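PDB 6LKY: putative isocitrate dehydrogenase, NAD-dependent from Methylococcus capsulatus, which probably catalyses the NAD-dependent oxidative decarboxylation of isocitrate to 2-oxoglutarate, with magnesium as the likely metal cofactor. Local coordinates for residues A19-I24 and V31-Q36; G47-D52 and G75-V80; H128-K131 and I137-E140; Y156-A161 and I199-R204; M211-Q216 and A238-G243. The protein carries 1 engineered substitution. All coordinates share one frame; numbering follows the deposited sequence. Where two conformers were deposited one is given.

Contact 1: A19-I24 and V31-Q36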
# COMPACT_ATOMS: atom_id res chain seq x y z
N ALA A 19 -21.72 4.83 21.07
CA ALA A 19 -21.25 3.63 21.76
C ALA A 19 -20.03 3.95 22.60
O ALA A 19 -20.00 3.67 23.80
CB ALA A 19 -20.96 2.52 20.74
N ALA A 20 -19.05 4.64 22.00
CA ALA A 20 -17.81 4.84 22.72
C ALA A 20 -18.05 5.68 23.96
O ALA A 20 -17.54 5.36 25.05
CB ALA A 20 -16.76 5.48 21.82
N VAL A 21 -18.89 6.71 23.85
CA VAL A 21 -19.15 7.57 25.00
C VAL A 21 -19.69 6.74 26.15
O VAL A 21 -19.17 6.80 27.28
CB VAL A 21 -20.12 8.71 24.60
CG1 VAL A 21 -20.80 9.29 25.83
CG2 VAL A 21 -19.36 9.80 23.84
N LYS A 22 -20.64 5.83 25.85
CA LYS A 22 -21.21 5.02 26.92
C LYS A 22 -20.12 4.21 27.61
O LYS A 22 -20.01 4.23 28.84
CB LYS A 22 -22.30 4.11 26.36
CG LYS A 22 -23.60 4.84 25.98
CD LYS A 22 -24.72 3.83 25.72
CE LYS A 22 -25.59 4.22 24.52
NZ LYS A 22 -26.47 5.40 24.77
N VAL A 23 -19.24 3.60 26.81
CA VAL A 23 -18.19 2.76 27.39
C VAL A 23 -17.28 3.61 28.26
O VAL A 23 -16.94 3.22 29.38
CB VAL A 23 -17.42 2.04 26.27
CG1 VAL A 23 -16.10 1.50 26.80
CG2 VAL A 23 -18.27 0.92 25.68
N ILE A 24 -16.93 4.81 27.78
CA ILE A 24 -16.07 5.66 28.59
C ILE A 24 -16.76 5.98 29.91
O ILE A 24 -16.17 5.84 30.99
CB ILE A 24 -15.69 6.94 27.81
CG1 ILE A 24 -14.70 6.60 26.69
CG2 ILE A 24 -15.10 7.99 28.75
CD1 ILE A 24 -14.58 7.69 25.62
N VAL A 31 -16.10 13.17 32.49
CA VAL A 31 -15.92 13.90 31.25
C VAL A 31 -17.04 14.92 31.09
O VAL A 31 -18.22 14.56 31.09
CB VAL A 31 -15.89 12.97 30.02
CG1 VAL A 31 -15.53 13.78 28.78
CG2 VAL A 31 -14.93 11.81 30.23
N GLN A 32 -16.66 16.19 30.91
CA GLN A 32 -17.57 17.20 30.37
C GLN A 32 -17.38 17.22 28.85
O GLN A 32 -16.39 17.74 28.34
CB GLN A 32 -17.28 18.56 30.99
CG GLN A 32 -18.31 19.64 30.64
CD GLN A 32 -17.84 21.03 31.02
OE1 GLN A 32 -17.01 21.20 31.92
NE2 GLN A 32 -18.36 22.04 30.33
N TRP A 33 -18.33 16.64 28.11
CA TRP A 33 -18.26 16.65 26.64
C TRP A 33 -18.68 18.01 26.08
O TRP A 33 -19.73 18.54 26.43
CB TRP A 33 -19.14 15.56 26.04
CG TRP A 33 -18.82 14.19 26.48
CD1 TRP A 33 -19.54 13.43 27.35
CD2 TRP A 33 -17.70 13.40 26.08
NE1 TRP A 33 -18.93 12.21 27.52
CE2 TRP A 33 -17.80 12.16 26.75
CE3 TRP A 33 -16.61 13.61 25.22
CZ2 TRP A 33 -16.86 11.14 26.60
CZ3 TRP A 33 -15.67 12.59 25.06
CH2 TRP A 33 -15.81 11.37 25.75
N ASP A 34 -17.86 18.53 25.17
CA ASP A 34 -18.12 19.78 24.46
C ASP A 34 -18.44 19.42 23.01
O ASP A 34 -17.54 19.31 22.17
CB ASP A 34 -16.91 20.70 24.58
CG ASP A 34 -17.15 22.06 24.00
OD1 ASP A 34 -18.24 22.30 23.42
OD2 ASP A 34 -16.23 22.91 24.11
N THR A 35 -19.72 19.22 22.72
CA THR A 35 -20.14 18.71 21.42
C THR A 35 -20.03 19.79 20.35
O THR A 35 -20.57 20.89 20.50
CB THR A 35 -21.57 18.19 21.50
OG1 THR A 35 -21.60 17.06 22.38
CG2 THR A 35 -22.07 17.75 20.12
N GLN A 36 -19.34 19.45 19.26
CA GLN A 36 -19.12 20.35 18.13
C GLN A 36 -19.34 19.59 16.83
O GLN A 36 -19.31 18.36 16.81
CB GLN A 36 -17.71 20.95 18.17
CG GLN A 36 -17.37 21.68 19.42
CD GLN A 36 -18.10 23.00 19.52
OE1 GLN A 36 -18.63 23.50 18.53
NE2 GLN A 36 -18.12 23.57 20.72
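W33 is the large flat bump here, and V21 and I24, one turn apart on the helix, shape the hollow that takes it. V21 covers one face of the indole: its CG2 lies 4.2 Å from the centroid of the six-membered ring of W33, 21° off the normal, a CH-pi contact shifted toward the rim. The other methyl drops beside the pyrrole side, V21 CG1 to W33 NE1 at 3.9 Å. V31, two residues back on the strand, lays its CG1 over the opposite face, and the indole is sandwiched between two valines. I24 works at the rim instead. Its outer chain runs extended (chi2 163°) and brings CD1 to 3.9 Å from CH2 of W33, near the ring plane, while its CG2 branch turns to V31 and meets CG2 there at 4.1 Å, the two side chains crossing at about a right angle.

Helix 13-26 is the crossover of the beta-alpha-beta unit that starts with strand 2-7 and ends with strand 31-35; its segment 19-24 runs at 161° to that last strand, nearly antiparallel. M287 of helix 278-290 touches both I24 and W33.

No hydrogen bond joins the two segments. The polar atom of the indole, W33 NE1, is bonded to E25 OE2, just past the helical segment, which leaves apolar fit and dispersion to hold helix and strand together.

Contact 2: G47-D52 and G75-V80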
# COMPACT_ATOMS: atom_id res chain seq x y z
N GLY A 47 -23.43 25.12 6.79
CA GLY A 47 -22.91 25.62 5.53
C GLY A 47 -21.40 25.69 5.42
O GLY A 47 -20.90 26.25 4.43
N THR A 48 -20.65 25.16 6.39
CA THR A 48 -19.18 25.08 6.35
C THR A 48 -18.71 23.75 6.90
O THR A 48 -19.27 23.27 7.90
CB THR A 48 -18.52 26.20 7.15
OG1 THR A 48 -17.13 25.89 7.32
CG2 THR A 48 -19.15 26.31 8.53
N PRO A 49 -17.66 23.14 6.33
CA PRO A 49 -17.19 21.85 6.88
C PRO A 49 -16.44 21.97 8.20
O PRO A 49 -16.30 20.97 8.91
CB PRO A 49 -16.28 21.30 5.76
CG PRO A 49 -15.81 22.52 5.01
CD PRO A 49 -16.94 23.53 5.10
N LEU A 50 -15.96 23.16 8.58
CA LEU A 50 -15.24 23.33 9.84
C LEU A 50 -15.62 24.67 10.44
O LEU A 50 -14.95 25.68 10.21
CB LEU A 50 -13.72 23.24 9.63
CG LEU A 50 -12.84 22.53 10.66
CD1 LEU A 50 -11.42 23.08 10.62
CD2 LEU A 50 -13.38 22.61 12.05
N PRO A 51 -16.72 24.73 11.19
CA PRO A 51 -17.07 25.98 11.87
C PRO A 51 -15.92 26.43 12.75
O PRO A 51 -15.22 25.61 13.35
CB PRO A 51 -18.31 25.62 12.70
CG PRO A 51 -18.85 24.36 12.09
CD PRO A 51 -17.68 23.65 11.46
N ASP A 52 -15.71 27.75 12.79
CA ASP A 52 -14.68 28.33 13.65
C ASP A 52 -14.84 27.88 15.09
O ASP A 52 -13.84 27.64 15.78
CB ASP A 52 -14.73 29.86 13.58
CG ASP A 52 -14.02 30.42 12.36
OD1 ASP A 52 -13.06 29.77 11.87
OD2 ASP A 52 -14.42 31.51 11.90
N GLY A 75 -13.07 16.75 -5.84
CA GLY A 75 -13.43 18.15 -5.72
C GLY A 75 -14.01 18.38 -4.34
O GLY A 75 -13.86 17.53 -3.46
N GLY A 76 -14.71 19.49 -4.18
CA GLY A 76 -15.27 19.79 -2.87
C GLY A 76 -14.19 20.20 -1.87
O GLY A 76 -13.01 20.38 -2.20
N TYR A 77 -14.61 20.33 -0.62
CA TYR A 77 -13.74 20.86 0.42
C TYR A 77 -12.58 19.89 0.72
O TYR A 77 -12.69 18.68 0.53
CB TYR A 77 -14.54 21.15 1.70
CG TYR A 77 -15.30 19.97 2.29
CD1 TYR A 77 -14.66 19.08 3.14
CD2 TYR A 77 -16.66 19.77 2.03
CE1 TYR A 77 -15.34 18.00 3.71
CE2 TYR A 77 -17.36 18.69 2.60
CZ TYR A 77 -16.69 17.81 3.43
OH TYR A 77 -17.36 16.73 4.01
N ARG A 78 -11.45 20.46 1.15
CA ARG A 78 -10.33 19.65 1.59
C ARG A 78 -10.71 18.90 2.86
O ARG A 78 -11.53 19.36 3.66
CB ARG A 78 -9.09 20.51 1.84
CG ARG A 78 -8.56 21.26 0.62
CD ARG A 78 -7.42 20.50 -0.09
NE ARG A 78 -7.36 20.84 -1.50
CZ ARG A 78 -6.73 20.11 -2.42
NH1 ARG A 78 -6.73 20.48 -3.69
NH2 ARG A 78 -6.08 19.01 -2.07
N SER A 79 -10.10 17.72 3.04
CA SER A 79 -10.35 16.89 4.22
C SER A 79 -10.30 17.70 5.50
O SER A 79 -9.30 18.35 5.80
CB SER A 79 -9.30 15.77 4.28
OG SER A 79 -9.38 15.07 5.52
N VAL A 80 -11.39 17.64 6.27
CA VAL A 80 -11.39 18.26 7.59
C VAL A 80 -10.46 17.51 8.54
O VAL A 80 -9.87 18.11 9.45
CB VAL A 80 -12.84 18.33 8.13
CG1 VAL A 80 -12.86 19.00 9.51
CG2 VAL A 80 -13.73 19.09 7.14
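Two loops beside the NAD site meet here: P49 and L50, between helices 39-46 and 52-61, lie against Y77 and V80, where the chain enters helix 80-87. P49 sets its CB-CG edge down on the face of the tyrosine. Its CB stands 3.8 Å from the centroid of the Y77 ring and 10° off the normal, a CH-pi contact over the middle of the face, with P49 CG 3.8 Å from Y77 CG. The ring reaches it because CG of Y77 is tucked between the backbone N and the carbonyl carbon (chi1 58°). V80 wedges in alongside: CG2 is 3.6 Å from P49 CB, and CG1 is 3.7 Å from CG of L50. T48 firms up the proline loop with an ST turn, its OG1 accepting from L50 N.

V80 also touches L69 of the NAD site, and K179 of the second subunit donates to the backbone O of Y77. With Y77 cut back to an alanine, P49 is likely to lose its aromatic floor and T70 O the phenol that bonds to it. With no hydrogen bond between them, the two loops are joined by hydrocarbon on hydrocarbon and on one aromatic face, while the polar end of that ring ties back to its own loop.

Contact 3: H128-K131 and I137-E140; sequences HFIK and IAAE
H128 pairs with E140 through two backbone hydrogen bonds: H128 N to E140 O and E140 N to H128 O, both 2.9 Å. Their side chains project from the same face and run side by side, the glutamate extended beyond CG and the ring and carboxylate planes 63° apart.

Next comes F129, a non-hydrogen-bonded pair with A139. Here the CA atoms approach to 4.2 Å, and F129 CD1 comes to 4.0 Å from A139 CB on the other face of the ladder. The ring also takes a cation-pi contact from K136, near the start of the second strand. The two strands, 127-132 and 135-146, form a beta hairpin, probably the clasp-like arm by which subunits of this family interlock; A138, A139 and E140 continue the antiparallel ladder with a strand of the second subunit, and both F129 and A139 pack on C180 of that subunit.

I130 brings the chain back to the H128 face and into a classic beta bulge, because I137 and A138 both stand opposite it. I130 N gives a 2.8 Å bond to A138 O. I130 O is gripped twice: A138 N approaches it in the carbonyl plane at 3.2 Å, and I137 N comes nearly head-on at 2.9 Å. The isoleucine then spreads in two directions. CG2 meets CG1 of I137 at 3.8 Å, while chi2 of 105°, well off any staggered position, swings I130 CD1 the other way, to 3.8 Å from CG of E140.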
# COMPACT_ATOMS: atom_id res chain seq x y z
N HIS A 128 -2.59 21.32 -8.75
CA HIS A 128 -3.23 22.17 -9.74
C HIS A 128 -3.55 21.35 -10.98
O HIS A 128 -2.95 20.31 -11.23
CB HIS A 128 -2.33 23.36 -10.11
CG HIS A 128 -0.96 22.96 -10.55
ND1 HIS A 128 -0.59 22.86 -11.88
CD2 HIS A 128 0.15 22.65 -9.84
CE1 HIS A 128 0.68 22.51 -11.96
NE2 HIS A 128 1.15 22.38 -10.74
N PHE A 129 -4.53 21.83 -11.75
CA PHE A 129 -4.74 21.37 -13.11
C PHE A 129 -3.87 22.18 -14.06
O PHE A 129 -3.51 23.32 -13.78
CB PHE A 129 -6.21 21.49 -13.53
CG PHE A 129 -7.18 20.69 -12.70
CD1 PHE A 129 -7.24 19.31 -12.81
CD2 PHE A 129 -8.04 21.33 -11.80
CE1 PHE A 129 -8.14 18.56 -12.04
CE2 PHE A 129 -8.96 20.60 -11.05
CZ PHE A 129 -9.00 19.21 -11.17
N ILE A 130 -3.51 21.56 -15.18
CA ILE A 130 -3.01 22.26 -16.35
C ILE A 130 -4.13 22.24 -17.39
O ILE A 130 -4.55 21.17 -17.86
CB ILE A 130 -1.72 21.63 -16.91
CG1 ILE A 130 -0.55 21.87 -15.96
CG2 ILE A 130 -1.35 22.24 -18.25
CD1 ILE A 130 -0.18 20.68 -15.19
N LYS A 131 -4.59 23.44 -17.73
CA LYS A 131 -5.76 23.68 -18.55
C LYS A 131 -5.38 24.56 -19.73
O LYS A 131 -4.47 25.39 -19.63
CB LYS A 131 -6.86 24.42 -17.78
CG LYS A 131 -7.37 23.75 -16.52
CD LYS A 131 -8.61 24.48 -15.99
CE LYS A 131 -9.17 23.76 -14.77
NZ LYS A 131 -10.49 24.31 -14.35
N ILE A 137 -5.93 19.27 -19.51
CA ILE A 137 -5.07 18.37 -20.25
C ILE A 137 -4.16 17.58 -19.32
O ILE A 137 -3.65 16.52 -19.73
CB ILE A 137 -4.24 19.12 -21.32
CG1 ILE A 137 -3.28 20.11 -20.67
CG2 ILE A 137 -5.16 19.77 -22.40
CD1 ILE A 137 -2.25 20.73 -21.66
N ALA A 138 -3.93 18.07 -18.09
CA ALA A 138 -3.07 17.35 -17.15
C ALA A 138 -3.34 17.88 -15.75
O ALA A 138 -4.11 18.82 -15.57
CB ALA A 138 -1.59 17.48 -17.52
N ALA A 139 -2.71 17.25 -14.75
CA ALA A 139 -2.81 17.67 -13.35
C ALA A 139 -1.51 17.33 -12.64
O ALA A 139 -0.81 16.40 -13.05
CB ALA A 139 -3.99 17.01 -12.62
N GLU A 140 -1.20 18.08 -11.58
CA GLU A 140 -0.01 17.84 -10.78
C GLU A 140 -0.33 17.96 -9.30
O GLU A 140 -1.17 18.75 -8.88
CB GLU A 140 1.12 18.82 -11.13
CG GLU A 140 1.63 18.58 -12.54
CD GLU A 140 2.84 19.40 -12.88
OE1 GLU A 140 3.48 19.10 -13.92
OE2 GLU A 140 3.16 20.33 -12.11

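Contact 4: Y156-A161 and I199-R204; sequences YAFDYA and IEFDDR
This is a buried, wholly apolar helix-to-strand contact at the end of the large sheet: F158 and A161 of helix 147-163 pack on I199, just before strand 200-205, and on F201 at its start, this strand being an outermost one within the chain. F158 carries most of it. Its ring reaches out with CG anti to the carbonyl carbon (chi1 -80°) and presents its edge to the strand. Along that edge, CD1 of F158 lies 3.8 Å from CB of I199, close to the ring plane, and the CG2 methyl of I199 is equally near CD1. At the far end, F158 CZ comes to 3.4 Å from F201 CD1, a tight approach. The two rings are neither stacked nor square to each other, with centroids 5.7 Å apart and planes at 40°. One turn further along the helix, A161 adds a looser touch, its CB 4.3 Å from CG2 of I199. A leucine at F158 would probably lose the ring edge that bridges I199 and F201 and leave Y196, which stacks on that ring, without its partner.

I199 and F201 both turn toward the helix, and E200 between them turns away. F158 and F201 also meet A193 of helix 181-193, while I192 of that helix and V169 of strand 168-173 also touch F158. E200 and D202 bond through their backbones to V169, and helix 147-163 packs beside helix 181-193 against strands 168-173 and 200-205, with Y156 and Y160 on strands 92-98 and 111-117.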
# COMPACT_ATOMS: atom_id res chain seq x y z
N TYR A 156 9.93 11.20 17.34
CA TYR A 156 8.75 10.70 18.03
C TYR A 156 8.70 9.18 17.98
O TYR A 156 8.35 8.53 18.97
CB TYR A 156 7.45 11.27 17.45
CG TYR A 156 6.23 10.83 18.25
CD1 TYR A 156 5.70 9.56 18.12
CD2 TYR A 156 5.63 11.69 19.16
CE1 TYR A 156 4.62 9.15 18.86
CE2 TYR A 156 4.53 11.30 19.90
CZ TYR A 156 4.04 10.02 19.76
OH TYR A 156 2.95 9.61 20.49
N ALA A 157 9.03 8.59 16.82
CA ALA A 157 8.97 7.13 16.71
C ALA A 157 9.98 6.47 17.66
O ALA A 157 9.66 5.48 18.33
CB ALA A 157 9.21 6.69 15.26
N PHE A 158 11.21 6.99 17.71
CA PHE A 158 12.20 6.40 18.62
C PHE A 158 11.83 6.60 20.09
O PHE A 158 11.95 5.66 20.90
CB PHE A 158 13.59 6.98 18.34
CG PHE A 158 14.28 6.34 17.16
CD1 PHE A 158 14.87 5.10 17.27
CD2 PHE A 158 14.35 7.00 15.95
CE1 PHE A 158 15.52 4.53 16.19
CE2 PHE A 158 14.99 6.43 14.86
CZ PHE A 158 15.58 5.19 14.99
N ASP A 159 11.39 7.81 20.46
CA ASP A 159 10.96 8.07 21.83
C ASP A 159 9.79 7.17 22.20
O ASP A 159 9.74 6.65 23.32
CB ASP A 159 10.56 9.54 22.02
CG ASP A 159 11.73 10.48 21.92
OD1 ASP A 159 12.88 10.00 21.95
OD2 ASP A 159 11.51 11.71 21.80
N TYR A 160 8.86 6.96 21.27
CA TYR A 160 7.72 6.08 21.53
C TYR A 160 8.19 4.65 21.74
O TYR A 160 7.70 3.96 22.64
CB TYR A 160 6.71 6.15 20.38
CG TYR A 160 5.55 5.17 20.52
CD1 TYR A 160 5.66 3.84 20.10
CD2 TYR A 160 4.35 5.59 21.09
CE1 TYR A 160 4.60 2.96 20.25
CE2 TYR A 160 3.28 4.71 21.23
CZ TYR A 160 3.41 3.41 20.81
OH TYR A 160 2.34 2.57 20.96
N ALA A 161 9.12 4.19 20.90
CA ALA A 161 9.68 2.85 21.07
C ALA A 161 10.30 2.68 22.46
O ALA A 161 10.10 1.65 23.11
CB ALA A 161 10.70 2.57 19.96
N ILE A 199 17.97 1.25 20.38
CA ILE A 199 16.85 0.89 19.53
C ILE A 199 17.40 0.41 18.20
O ILE A 199 18.30 1.02 17.61
CB ILE A 199 15.86 2.05 19.32
CG1 ILE A 199 15.48 2.67 20.67
CG2 ILE A 199 14.60 1.51 18.61
CD1 ILE A 199 14.65 1.75 21.57
N GLU A 200 16.84 -0.70 17.75
CA GLU A 200 17.27 -1.41 16.57
C GLU A 200 16.73 -0.58 15.38
O GLU A 200 15.57 -0.14 15.42
CB GLU A 200 16.54 -2.73 16.72
CG GLU A 200 17.35 -3.79 17.49
CD GLU A 200 16.95 -5.24 17.30
OE1 GLU A 200 15.73 -5.52 17.25
OE2 GLU A 200 17.83 -6.10 17.58
N PHE A 201 17.51 -0.34 14.33
CA PHE A 201 17.03 0.51 13.23
C PHE A 201 17.26 -0.15 11.88
O PHE A 201 18.38 -0.59 11.59
CB PHE A 201 17.68 1.91 13.21
CG PHE A 201 17.16 2.81 12.09
CD1 PHE A 201 15.86 3.31 12.12
CD2 PHE A 201 17.97 3.13 11.01
CE1 PHE A 201 15.39 4.13 11.11
CE2 PHE A 201 17.51 3.95 9.98
CZ PHE A 201 16.21 4.45 10.02
N ASP A 202 16.20 -0.22 11.05
CA ASP A 202 16.35 -0.60 9.65
C ASP A 202 15.36 0.18 8.78
O ASP A 202 14.59 1.02 9.27
CB ASP A 202 16.24 -2.12 9.48
CG ASP A 202 14.90 -2.68 9.88
OD1 ASP A 202 13.96 -1.92 10.20
OD2 ASP A 202 14.79 -3.92 9.88
N ASP A 203 15.41 -0.07 7.47
CA ASP A 203 14.57 0.64 6.51
C ASP A 203 14.07 -0.32 5.43
O ASP A 203 14.73 -1.32 5.11
CB ASP A 203 15.32 1.83 5.90
CG ASP A 203 16.41 1.41 4.94
OD1 ASP A 203 16.13 1.30 3.72
OD2 ASP A 203 17.56 1.19 5.39
N ARG A 204 12.91 -0.02 4.87
CA ARG A 204 12.30 -0.86 3.85
C ARG A 204 11.67 0.02 2.77
O ARG A 204 11.10 1.08 3.08
CB ARG A 204 11.22 -1.78 4.43
CG ARG A 204 11.73 -2.90 5.32
CD ARG A 204 12.55 -3.91 4.53
NE ARG A 204 12.96 -5.05 5.35
CZ ARG A 204 14.11 -5.12 6.01
NH1 ARG A 204 14.98 -4.12 5.98
NH2 ARG A 204 14.40 -6.21 6.72

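Contact 5: M211-Q216 and A238-G243; sequences MQMVMQ and AGLIGG
L240, at the end of helix 227-240, plugs into helix 206-215 at M213 and V214, just before its own helix closes in a Schellman motif with G242 as the C-prime residue. A chi1 of -71° holds CG of L240 on the side of the backbone N, and the fork of methyls meets the backbone of the other helix more than its side chains. CD1 approaches the carbonyl oxygen of M213 to 3.3 Å, and CD2 lies beside the same carbonyl, 3.8 Å from M213 O and 4.1 Å from V214 CA. M213 CE adds only a loose touch, 4.4 Å from L240 CD1.

The same residues also face the other chain: L240 packs on V214 of the second subunit, and V214 on G239 of that subunit. The two helices thus lie in the dimer interface, consistent with the four-helix bundle by which relatives in this family dimerise. M211, farther back on helix 206-215, touches a bound NAD.

Hydrogen bonds do not cross between the segments; they finish the helix that carries L240. G242 N bonds to G239 O at 3.2 Å. Glycine suits the positive phi of 118° at G242, since a CB there would be jammed against the preceding carbonyl. The chain then turns far enough for the amide N of G243 to come back to A238 O, 2.8 Å away.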
# COMPACT_ATOMS: atom_id res chain seq x y z
N MET A 211 4.52 -6.39 0.93
CA MET A 211 4.61 -7.84 0.78
C MET A 211 4.98 -8.50 2.11
O MET A 211 4.34 -9.47 2.54
CB MET A 211 5.64 -8.19 -0.30
CG MET A 211 5.99 -9.68 -0.43
SD MET A 211 7.18 -10.23 0.82
CE MET A 211 8.67 -9.30 0.35
N GLN A 212 5.98 -7.94 2.80
CA GLN A 212 6.44 -8.51 4.06
C GLN A 212 5.36 -8.44 5.13
O GLN A 212 5.20 -9.37 5.93
CB GLN A 212 7.72 -7.79 4.52
CG GLN A 212 8.98 -8.26 3.77
CD GLN A 212 10.16 -7.26 3.81
OE1 GLN A 212 10.22 -6.40 4.69
NE2 GLN A 212 11.09 -7.39 2.85
N MET A 213 4.58 -7.36 5.14
CA MET A 213 3.50 -7.25 6.11
C MET A 213 2.43 -8.30 5.88
O MET A 213 1.88 -8.86 6.85
CB MET A 213 2.88 -5.86 6.07
CG MET A 213 3.78 -4.80 6.67
SD MET A 213 2.97 -3.18 6.76
CE MET A 213 1.72 -3.57 8.01
N VAL A 214 2.10 -8.61 4.62
CA VAL A 214 1.07 -9.64 4.46
C VAL A 214 1.62 -11.05 4.73
O VAL A 214 0.86 -11.95 5.12
CB VAL A 214 0.37 -9.60 3.09
CG1 VAL A 214 -0.38 -8.29 2.91
CG2 VAL A 214 1.34 -9.86 1.95
N MET A 215 2.92 -11.28 4.53
CA MET A 215 3.44 -12.64 4.68
C MET A 215 3.94 -12.99 6.09
O MET A 215 3.85 -14.14 6.51
CB MET A 215 4.59 -12.87 3.71
CG MET A 215 4.13 -12.81 2.28
SD MET A 215 5.42 -13.27 1.14
CE MET A 215 5.36 -15.05 1.30
N GLN A 216 4.43 -12.02 6.82
CA GLN A 216 5.14 -11.98 8.09
C GLN A 216 5.10 -10.69 8.88
O GLN A 216 6.14 -10.10 9.19
CB GLN A 216 6.55 -12.45 7.83
CG GLN A 216 7.26 -13.03 8.99
CD GLN A 216 8.49 -13.70 8.55
OE1 GLN A 216 9.47 -13.07 8.36
NE2 GLN A 216 8.53 -15.03 9.00
N ALA A 238 -4.63 -3.01 9.69
CA ALA A 238 -6.00 -3.18 10.16
C ALA A 238 -6.60 -4.43 9.54
O ALA A 238 -7.24 -5.24 10.23
CB ALA A 238 -6.84 -1.96 9.82
N GLY A 239 -6.41 -4.59 8.23
CA GLY A 239 -6.86 -5.81 7.58
C GLY A 239 -6.28 -7.05 8.23
O GLY A 239 -6.98 -8.05 8.43
N LEU A 240 -4.99 -7.00 8.58
CA LEU A 240 -4.34 -8.20 9.13
C LEU A 240 -4.95 -8.61 10.46
O LEU A 240 -5.03 -9.81 10.75
CB LEU A 240 -2.84 -7.98 9.31
CG LEU A 240 -2.01 -7.91 8.03
CD1 LEU A 240 -0.65 -7.31 8.37
CD2 LEU A 240 -1.87 -9.27 7.35
N ILE A 241 -5.38 -7.66 11.30
CA ILE A 241 -5.91 -8.05 12.61
C ILE A 241 -7.43 -8.18 12.61
O ILE A 241 -8.03 -8.35 13.67
CB ILE A 241 -5.45 -7.10 13.73
CG1 ILE A 241 -6.09 -5.72 13.60
CG2 ILE A 241 -3.92 -7.02 13.80
CD1 ILE A 241 -5.95 -4.91 14.87
N GLY A 242 -8.07 -8.10 11.45
CA GLY A 242 -9.49 -8.40 11.37
C GLY A 242 -10.37 -7.26 10.92
O GLY A 242 -11.60 -7.44 10.87
N GLY A 243 -9.84 -6.09 10.60
CA GLY A 243 -10.59 -5.10 9.84
C GLY A 243 -10.50 -3.71 10.46
O GLY A 243 -10.06 -3.52 11.58

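How the contacts relate
From the N terminus the contacts follow one another in series; none nests in or crosses another. Contact 1 closes the short return from helix 13-26 to strand 31-35, at one edge of the large mixed sheet. Contact 2 links two loops 23 residues apart, and contact 3 closes the hairpin; both touch the second subunit. Strand 135-146 then leads directly into helix 147-163, where contact 4 opens. It spans 38 residues to strand 200-205, the other outer strand of that same sheet. The chain passes straight into helix 206-215 and contact 5, which also meets the second subunit. Contacts 4 and 5 touch through a probable hydrogen bond, R204 NE to Q212 OE1, 3.1 Å.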